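Local coordinates for protein 4-hydroxybutyrate CoA-transferase (Porphyromonas gingivalis, PDB 3EH7) that probably transfers coenzyme A between acyl groups, as acetate or 4-hydroxybutyrate CoA-transferases of the acetyl-CoA hydrolase/transferase family do, at residues I239-R253 with M269-F283. Numbering follows the deposited sequence. Where two conformers were deposited one is given.
Sequences IHTEMFSDGVVELVR and MVATFLMGSEDVYHF
I239 and H240 run parallel to M269-A271, V270 N bonding to I239 O and T241 N to V270 O (3.0 Å). Just beyond, E242 O accepts from both T272 N and F273 N.

Polar side chains tie the turns into the two helices. D246 turns both oxygens to S277, each through its syn lone pair: OD1 receives S277 OG at 2.5 Å, OD2 receives S277 N at 2.8 Å. A short, forked carboxylate suits this place, since it can hold hydroxyl and amide together just before helix 278-283. With chi1 at -163°, S245 OG swings away from its backbone N and donates a hydrogen bond to M275 O, in the carbonyl plane on a lone pair. Farther along, the extended R253 grips D279 end-on, NH1 to OD1 and NH2 to OD2 (2.6 Å), its planar guanidinium matching the two oxygens.

Apolar side chains make the rest of the contact. The flat F244 ring offers a broad face to L274 CD2, a CH-pi contact 3.5 Å from the centroid; SE of selenomethionine M269 meets that ring obliquely, a Met-aromatic contact, and touches V252 CG2. V249 CG1, on a compact beta-branched residue, and CB of selenomethionine M243 make like CH-pi contacts over the F283 and F273 rings.

The segments are successive strand-to-helix units on neighbouring parallel strands of the large mixed sheet, flanked by strands 215-217 and 290-292, with helix 222-229 against V248 and L251.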
loop_
_atom_site.group_PDB
_atom_site.type_symbol
_atom_site.label_atom_id
_atom_site.label_comp_id
_atom_site.label_asym_id
_atom_site.label_seq_id
_atom_site.Cartn_x
_atom_site.Cartn_y
_atom_site.Cartn_z
ATOM N N ILE A 239 -19.441 8.893 -9.717
ATOM C CA ILE A 239 -19.283 8.078 -8.520
ATOM C C ILE A 239 -18.593 6.720 -8.796
ATOM O O ILE A 239 -19.048 5.916 -9.616
ATOM C CB ILE A 239 -20.650 7.816 -7.851
ATOM C CG1 ILE A 239 -21.233 9.119 -7.276
ATOM C CG2 ILE A 239 -20.537 6.730 -6.774
ATOM C CD1 ILE A 239 -20.448 9.680 -6.102
ATOM N N HIS A 240 -17.481 6.500 -8.096
ATOM C CA HIS A 240 -16.863 5.188 -7.985
ATOM C C HIS A 240 -16.359 5.091 -6.560
ATOM O O HIS A 240 -15.316 5.662 -6.178
ATOM C CB HIS A 240 -15.760 4.929 -9.015
ATOM C CG HIS A 240 -15.185 3.543 -8.920
ATOM N ND1 HIS A 240 -15.317 2.602 -9.920
ATOM C CD2 HIS A 240 -14.511 2.928 -7.921
ATOM C CE1 HIS A 240 -14.732 1.480 -9.547
ATOM N NE2 HIS A 240 -14.237 1.649 -8.336
ATOM N N THR A 241 -17.167 4.404 -5.770
ATOM C CA THR A 241 -17.131 4.534 -4.341
ATOM C C THR A 241 -17.307 3.180 -3.657
ATOM O O THR A 241 -17.789 2.217 -4.241
ATOM C CB THR A 241 -18.221 5.509 -3.897
ATOM O OG1 THR A 241 -17.996 5.895 -2.528
ATOM C CG2 THR A 241 -19.662 4.883 -4.102
ATOM N N GLU A 242 -16.879 3.092 -2.415
ATOM C CA GLU A 242 -17.138 1.876 -1.677
ATOM C C GLU A 242 -18.646 1.789 -1.401
ATOM O O GLU A 242 -19.294 0.744 -1.595
ATOM C CB GLU A 242 -16.346 1.831 -0.379
ATOM C CG GLU A 242 -16.365 0.431 0.256
ATOM C CD GLU A 242 -15.508 0.359 1.500
ATOM O OE1 GLU A 242 -14.278 0.496 1.344
ATOM O OE2 GLU A 242 -16.061 0.185 2.616
HETATM N N MSE A 243 -19.201 2.899 -0.939
HETATM C CA MSE A 243 -20.636 2.980 -0.718
HETATM C C MSE A 243 -21.111 4.400 -0.948
HETATM O O MSE A 243 -20.332 5.316 -0.943
HETATM C CB MSE A 243 -20.994 2.492 0.697
HETATM C CG MSE A 243 -20.414 3.328 1.809
HETATM SE SE MSE A 243 -21.512 4.827 2.399
HETATM C CE MSE A 243 -23.032 3.872 3.174
ATOM N N PHE A 244 -22.409 4.553 -1.164
ATOM C CA PHE A 244 -23.031 5.877 -1.113
ATOM C C PHE A 244 -24.373 5.814 -0.406
ATOM O O PHE A 244 -24.822 4.731 -0.005
ATOM C CB PHE A 244 -23.087 6.578 -2.477
ATOM C CG PHE A 244 -24.002 5.939 -3.474
ATOM C CD1 PHE A 244 -25.355 6.212 -3.476
ATOM C CD2 PHE A 244 -23.490 5.088 -4.448
ATOM C CE1 PHE A 244 -26.206 5.617 -4.417
ATOM C CE2 PHE A 244 -24.330 4.496 -5.378
ATOM C CZ PHE A 244 -25.700 4.784 -5.374
ATOM N N SER A 245 -24.978 6.982 -0.234
ATOM C CA SER A 245 -26.140 7.136 0.613
ATOM C C SER A 245 -26.968 8.309 0.113
ATOM O O SER A 245 -26.857 8.689 -1.049
ATOM C CB SER A 245 -25.692 7.373 2.065
ATOM O OG SER A 245 -26.740 7.162 2.981
ATOM N N ASP A 246 -27.741 8.907 1.029
ATOM C CA ASP A 246 -28.731 9.917 0.677
ATOM C C ASP A 246 -28.114 11.122 0.022
ATOM O O ASP A 246 -28.673 11.641 -0.952
ATOM C CB ASP A 246 -29.542 10.355 1.903
ATOM C CG ASP A 246 -30.522 9.280 2.361
ATOM O OD1 ASP A 246 -31.732 9.397 2.051
ATOM O OD2 ASP A 246 -30.074 8.307 3.019
ATOM N N GLY A 247 -26.977 11.567 0.559
ATOM C CA GLY A 247 -26.305 12.800 0.106
ATOM C C GLY A 247 -25.914 12.749 -1.365
ATOM O O GLY A 247 -26.054 13.738 -2.072
ATOM N N VAL A 248 -25.448 11.574 -1.814
ATOM C CA VAL A 248 -25.065 11.366 -3.208
ATOM C C VAL A 248 -26.301 11.395 -4.087
ATOM O O VAL A 248 -26.314 12.094 -5.097
ATOM C CB VAL A 248 -24.218 10.050 -3.435
ATOM C CG1 VAL A 248 -24.330 9.553 -4.873
ATOM C CG2 VAL A 248 -22.747 10.305 -3.107
ATOM N N VAL A 249 -27.342 10.665 -3.692
ATOM C CA VAL A 249 -28.577 10.595 -4.487
ATOM C C VAL A 249 -29.192 11.978 -4.679
ATOM O O VAL A 249 -29.774 12.272 -5.731
ATOM C CB VAL A 249 -29.616 9.661 -3.850
ATOM C CG1 VAL A 249 -30.970 9.786 -4.575
ATOM C CG2 VAL A 249 -29.135 8.211 -3.832
ATOM N N GLU A 250 -29.076 12.826 -3.661
ATOM C CA GLU A 250 -29.604 14.205 -3.743
ATOM C C GLU A 250 -28.879 14.970 -4.839
ATOM O O GLU A 250 -29.497 15.710 -5.592
ATOM C CB GLU A 250 -29.471 14.942 -2.400
ATOM C CG GLU A 250 -29.926 16.400 -2.465
ATOM C CD GLU A 250 -29.631 17.192 -1.185
ATOM O OE1 GLU A 250 -28.915 16.689 -0.274
ATOM O OE2 GLU A 250 -30.113 18.336 -1.109
ATOM N N LEU A 251 -27.567 14.772 -4.955
ATOM C CA LEU A 251 -26.828 15.434 -6.028
ATOM C C LEU A 251 -27.071 14.799 -7.389
ATOM O O LEU A 251 -26.871 15.450 -8.410
ATOM C CB LEU A 251 -25.335 15.507 -5.721
ATOM C CG LEU A 251 -24.875 16.601 -4.761
ATOM C CD1 LEU A 251 -23.434 16.359 -4.380
ATOM C CD2 LEU A 251 -25.016 17.962 -5.368
ATOM N N VAL A 252 -27.497 13.540 -7.436
ATOM C CA VAL A 252 -27.898 12.975 -8.713
ATOM C C VAL A 252 -29.199 13.640 -9.139
ATOM O O VAL A 252 -29.308 14.146 -10.250
ATOM C CB VAL A 252 -28.115 11.461 -8.668
ATOM C CG1 VAL A 252 -28.788 10.993 -9.987
ATOM C CG2 VAL A 252 -26.775 10.723 -8.412
ATOM N N ARG A 253 -30.168 13.675 -8.229
ATOM C CA ARG A 253 -31.483 14.215 -8.549
ATOM C C ARG A 253 -31.375 15.669 -8.956
ATOM O O ARG A 253 -32.127 16.130 -9.793
ATOM C CB ARG A 253 -32.439 14.044 -7.370
ATOM C CG ARG A 253 -32.872 12.613 -7.193
ATOM C CD ARG A 253 -33.685 12.436 -5.938
ATOM N NE ARG A 253 -34.368 11.143 -5.897
ATOM C CZ ARG A 253 -34.706 10.496 -4.778
ATOM N NH1 ARG A 253 -35.339 9.335 -4.847
ATOM N NH2 ARG A 253 -34.420 10.996 -3.577
HETATM N N MSE A 269 -23.436 5.064 -11.315
HETATM C CA MSE A 269 -22.942 5.150 -9.948
HETATM C C MSE A 269 -22.497 3.744 -9.569
HETATM O O MSE A 269 -23.321 2.838 -9.487
HETATM C CB MSE A 269 -24.041 5.616 -8.986
HETATM C CG MSE A 269 -24.629 7.004 -9.293
HETATM SE SE MSE A 269 -26.408 7.106 -8.508
HETATM C CE MSE A 269 -27.399 6.717 -10.142
ATOM N N VAL A 270 -21.200 3.568 -9.355
ATOM C CA VAL A 270 -20.614 2.257 -9.065
ATOM C C VAL A 270 -20.203 2.233 -7.595
ATOM O O VAL A 270 -19.576 3.189 -7.102
ATOM C CB VAL A 270 -19.419 2.023 -9.977
ATOM C CG1 VAL A 270 -18.633 0.778 -9.563
ATOM C CG2 VAL A 270 -19.886 1.932 -11.426
ATOM N N ALA A 271 -20.582 1.165 -6.906
ATOM C CA ALA A 271 -20.360 0.989 -5.484
ATOM C C ALA A 271 -20.269 -0.511 -5.209
ATOM O O ALA A 271 -20.487 -1.308 -6.096
ATOM C CB ALA A 271 -21.512 1.641 -4.650
ATOM N N THR A 272 -19.961 -0.887 -3.971
ATOM C CA THR A 272 -19.959 -2.297 -3.575
ATOM C C THR A 272 -21.007 -2.604 -2.524
ATOM O O THR A 272 -21.467 -3.731 -2.455
ATOM C CB THR A 272 -18.533 -2.798 -3.199
ATOM O OG1 THR A 272 -18.489 -4.228 -3.256
ATOM C CG2 THR A 272 -18.044 -2.300 -1.825
ATOM N N PHE A 273 -21.436 -1.600 -1.746
ATOM C CA PHE A 273 -22.593 -1.715 -0.847
ATOM C C PHE A 273 -23.256 -0.339 -0.682
ATOM O O PHE A 273 -22.691 0.708 -1.068
ATOM C CB PHE A 273 -22.240 -2.404 0.501
ATOM C CG PHE A 273 -21.564 -1.512 1.537
ATOM C CD1 PHE A 273 -20.180 -1.303 1.508
ATOM C CD2 PHE A 273 -22.300 -0.910 2.546
ATOM C CE1 PHE A 273 -19.527 -0.495 2.454
ATOM C CE2 PHE A 273 -21.663 -0.064 3.517
ATOM C CZ PHE A 273 -20.274 0.126 3.475
ATOM N N LEU A 274 -24.486 -0.356 -0.169
ATOM C CA LEU A 274 -25.298 0.874 -0.038
ATOM C C LEU A 274 -25.999 0.878 1.296
ATOM O O LEU A 274 -26.350 -0.183 1.819
ATOM C CB LEU A 274 -26.366 0.940 -1.120
ATOM C CG LEU A 274 -25.863 0.936 -2.550
ATOM C CD1 LEU A 274 -27.006 0.734 -3.521
ATOM C CD2 LEU A 274 -25.065 2.225 -2.857
HETATM N N MSE A 275 -26.175 2.074 1.852
HETATM C CA MSE A 275 -26.969 2.265 3.065
HETATM C C MSE A 275 -27.482 3.701 3.140
HETATM O O MSE A 275 -26.756 4.638 2.807
HETATM C CB MSE A 275 -26.131 1.945 4.302
HETATM C CG MSE A 275 -26.876 2.162 5.604
HETATM SE SE MSE A 275 -26.045 1.273 7.101
HETATM C CE MSE A 275 -24.432 0.659 6.240
ATOM N N GLY A 276 -28.727 3.868 3.569
ATOM C CA GLY A 276 -29.312 5.200 3.667
ATOM C C GLY A 276 -30.745 5.101 4.095
ATOM O O GLY A 276 -31.117 4.152 4.763
ATOM N N SER A 277 -31.554 6.075 3.703
ATOM C CA SER A 277 -32.948 6.095 4.074
ATOM C C SER A 277 -33.737 5.172 3.162
ATOM O O SER A 277 -33.239 4.680 2.145
ATOM C CB SER A 277 -33.522 7.512 3.974
ATOM O OG SER A 277 -33.667 7.890 2.616
ATOM N N GLU A 278 -34.996 4.966 3.528
ATOM C CA GLU A 278 -35.919 4.215 2.690
ATOM C C GLU A 278 -35.983 4.829 1.292
ATOM O O GLU A 278 -36.144 4.125 0.291
ATOM C CB GLU A 278 -37.299 4.152 3.352
ATOM C CG GLU A 278 -38.067 2.862 3.084
ATOM C CD GLU A 278 -37.210 1.586 3.170
ATOM O OE1 GLU A 278 -36.345 1.441 4.097
ATOM O OE2 GLU A 278 -37.407 0.722 2.282
ATOM N N ASP A 279 -35.794 6.137 1.215
ATOM C CA ASP A 279 -35.762 6.823 -0.063
ATOM C C ASP A 279 -34.638 6.339 -0.964
ATOM O O ASP A 279 -34.854 6.156 -2.161
ATOM C CB ASP A 279 -35.621 8.325 0.148
ATOM C CG ASP A 279 -35.703 9.101 -1.136
ATOM O OD1 ASP A 279 -36.439 8.705 -2.066
ATOM O OD2 ASP A 279 -35.017 10.130 -1.224
ATOM N N VAL A 280 -33.436 6.148 -0.414
ATOM C CA VAL A 280 -32.309 5.648 -1.222
ATOM C C VAL A 280 -32.618 4.266 -1.798
ATOM O O VAL A 280 -32.338 3.996 -2.979
ATOM C CB VAL A 280 -30.991 5.589 -0.416
ATOM C CG1 VAL A 280 -29.967 4.691 -1.098
ATOM C CG2 VAL A 280 -30.439 6.984 -0.248
ATOM N N TYR A 281 -33.205 3.413 -0.960
ATOM C CA TYR A 281 -33.530 2.069 -1.336
ATOM C C TYR A 281 -34.604 2.009 -2.437
ATOM O O TYR A 281 -34.555 1.110 -3.265
ATOM C CB TYR A 281 -33.952 1.265 -0.109
ATOM C CG TYR A 281 -32.915 1.255 1.005
ATOM C CD1 TYR A 281 -31.553 1.243 0.722
ATOM C CD2 TYR A 281 -33.305 1.250 2.334
ATOM C CE1 TYR A 281 -30.601 1.236 1.754
ATOM C CE2 TYR A 281 -32.376 1.241 3.355
ATOM C CZ TYR A 281 -31.023 1.234 3.059
ATOM O OH TYR A 281 -30.095 1.216 4.064
ATOM N N HIS A 282 -35.542 2.963 -2.452
ATOM C CA HIS A 282 -36.502 3.098 -3.564
ATOM C C HIS A 282 -35.817 3.627 -4.838
ATOM O O HIS A 282 -36.028 3.101 -5.912
ATOM C CB HIS A 282 -37.690 3.999 -3.177
ATOM C CG HIS A 282 -38.643 4.263 -4.305
ATOM N ND1 HIS A 282 -38.735 5.490 -4.932
ATOM C CD2 HIS A 282 -39.526 3.451 -4.942
ATOM C CE1 HIS A 282 -39.654 5.434 -5.882
ATOM N NE2 HIS A 282 -40.144 4.206 -5.915
ATOM N N PHE A 283 -34.978 4.648 -4.707
ATOM C CA PHE A 283 -34.268 5.210 -5.855
ATOM C C PHE A 283 -33.391 4.174 -6.614
ATOM O O PHE A 283 -33.295 4.220 -7.847
ATOM C CB PHE A 283 -33.424 6.396 -5.394
ATOM C CG PHE A 283 -32.481 6.913 -6.426
ATOM C CD1 PHE A 283 -32.916 7.789 -7.392
ATOM C CD2 PHE A 283 -31.144 6.526 -6.418
ATOM C CE1 PHE A 283 -32.059 8.273 -8.348
ATOM C CE2 PHE A 283 -30.262 7.008 -7.377
ATOM C CZ PHE A 283 -30.736 7.901 -8.345
#